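Local coordinates for adhesion and penetration protein autotransporter (Haemophilus influenzae, PDB 3SYJ) that mediates bacterial adherence to host cells and cell-to-cell aggregation through its secreted passenger domain, which also carries a probable serine protease, at residues A[577-582]-A[628-633]. Sequence-based numbering, arbitrary orientation.
Sequences KGDITQ and KAENFQ
A629 sets its CB 3.7 Å from the carbonyl O of G578 where the 628-633 chain turns a corner at E630 against the loop leading into strand 579-582, a worked example of how parallel coils of the passenger-domain beta-solenoid stack in register. At the bend, E630 N donates to G578 O (2.9 Å), and the E630 side chain, extended beyond CG (chi2 179°), sets its carboxylate beside G578 N. Its OE2 pairs with R554, while OE1 shares a bridging water with D579 OD1; that water, donating to both, probably eases the repulsion between the two acids. N631 lies alongside D579, pointing the same way, and its ND2 meets D579 OD1 on the syn side but 34° out of the carboxylate plane, 3.0 Å away. N631 N adds a weak bond to the same oxygen, and N631 O accepts from I580 N. On the buried face F632 runs beside I580, its CE1 3.9 Å from I580 CD1, and its ring stacks on W652. At Q633 the parallel pairing continues: its N donates to I580 O and its O accepts from Q582 N, while its side chain, on the same side of the sheet as D579, crosses it obliquely, NE2 making a weak, bent bond of 2.8 Å to D579 OD2.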
# COMPACT_ATOMS: atom_id res chain seq x y z
N LYS A 577 -0.89 26.39 -12.41
CA LYS A 577 0.29 25.56 -12.56
C LYS A 577 1.36 26.27 -11.73
O LYS A 577 2.15 27.05 -12.26
CB LYS A 577 0.69 25.49 -14.02
CG LYS A 577 0.87 24.08 -14.55
CD LYS A 577 -0.48 23.42 -14.82
CE LYS A 577 -0.31 21.96 -15.25
NZ LYS A 577 -1.49 21.45 -16.00
N GLY A 578 1.35 26.01 -10.43
CA GLY A 578 2.15 26.76 -9.49
C GLY A 578 1.49 26.72 -8.13
O GLY A 578 0.55 25.96 -7.90
N ASP A 579 1.97 27.56 -7.21
CA ASP A 579 1.53 27.50 -5.83
C ASP A 579 0.80 28.75 -5.40
O ASP A 579 0.90 29.79 -6.05
CB ASP A 579 2.74 27.34 -4.91
CG ASP A 579 3.50 26.07 -5.16
OD1 ASP A 579 2.92 25.13 -5.74
OD2 ASP A 579 4.68 26.01 -4.76
N ILE A 580 0.09 28.63 -4.29
CA ILE A 580 -0.44 29.78 -3.57
C ILE A 580 0.24 29.79 -2.21
O ILE A 580 0.21 28.80 -1.47
CB ILE A 580 -1.98 29.71 -3.39
CG1 ILE A 580 -2.68 29.77 -4.75
CG2 ILE A 580 -2.47 30.85 -2.52
CD1 ILE A 580 -4.19 29.63 -4.66
N THR A 581 0.85 30.93 -1.88
CA THR A 581 1.58 31.11 -0.63
C THR A 581 0.98 32.21 0.24
O THR A 581 0.72 33.31 -0.23
CB THR A 581 3.06 31.46 -0.92
OG1 THR A 581 3.66 30.39 -1.65
CG2 THR A 581 3.83 31.71 0.38
N GLN A 582 0.77 31.90 1.51
CA GLN A 582 0.30 32.91 2.45
C GLN A 582 1.30 33.10 3.60
O GLN A 582 1.71 32.13 4.25
CB GLN A 582 -1.07 32.53 3.00
CG GLN A 582 -1.63 33.54 3.98
CD GLN A 582 -2.96 33.10 4.55
OE1 GLN A 582 -3.44 32.01 4.26
NE2 GLN A 582 -3.55 33.95 5.38
N LYS A 628 -7.94 25.35 -7.69
CA LYS A 628 -6.89 24.38 -7.94
C LYS A 628 -5.52 25.04 -8.01
O LYS A 628 -5.33 26.08 -8.65
CB LYS A 628 -7.15 23.62 -9.24
CG LYS A 628 -6.07 22.61 -9.57
CD LYS A 628 -6.52 21.64 -10.65
CE LYS A 628 -5.38 20.73 -11.08
NZ LYS A 628 -5.65 20.02 -12.36
N ALA A 629 -4.56 24.43 -7.33
CA ALA A 629 -3.18 24.81 -7.45
C ALA A 629 -2.36 23.54 -7.24
O ALA A 629 -2.91 22.50 -6.88
CB ALA A 629 -2.82 25.86 -6.42
N GLU A 630 -1.05 23.63 -7.48
CA GLU A 630 -0.15 22.53 -7.14
C GLU A 630 0.02 22.43 -5.62
O GLU A 630 -0.27 21.40 -5.02
CB GLU A 630 1.19 22.68 -7.90
CG GLU A 630 1.02 22.51 -9.42
CD GLU A 630 2.30 22.67 -10.24
OE1 GLU A 630 3.34 23.07 -9.69
OE2 GLU A 630 2.26 22.41 -11.46
N ASN A 631 0.47 23.51 -4.99
CA ASN A 631 0.59 23.52 -3.54
C ASN A 631 -0.03 24.75 -2.92
O ASN A 631 0.00 25.84 -3.49
CB ASN A 631 2.06 23.44 -3.11
CG ASN A 631 2.76 22.21 -3.65
OD1 ASN A 631 2.83 21.17 -2.99
ND2 ASN A 631 3.29 22.32 -4.86
N PHE A 632 -0.59 24.57 -1.73
CA PHE A 632 -0.96 25.68 -0.87
C PHE A 632 0.03 25.71 0.28
O PHE A 632 0.02 24.83 1.14
CB PHE A 632 -2.38 25.51 -0.33
CG PHE A 632 -3.42 25.32 -1.41
CD1 PHE A 632 -4.04 26.41 -1.99
CD2 PHE A 632 -3.77 24.04 -1.83
CE1 PHE A 632 -4.99 26.24 -2.97
CE2 PHE A 632 -4.72 23.86 -2.81
CZ PHE A 632 -5.33 24.96 -3.39
N GLN A 633 0.90 26.71 0.28
CA GLN A 633 1.86 26.84 1.36
C GLN A 633 1.41 27.95 2.28
O GLN A 633 1.61 29.13 1.99
CB GLN A 633 3.25 27.14 0.79
CG GLN A 633 3.54 26.37 -0.48
CD GLN A 633 5.01 26.39 -0.87
OE1 GLN A 633 5.86 26.84 -0.10
NE2 GLN A 633 5.31 25.89 -2.06
O HOH W 1 4.68 24.12 -7.70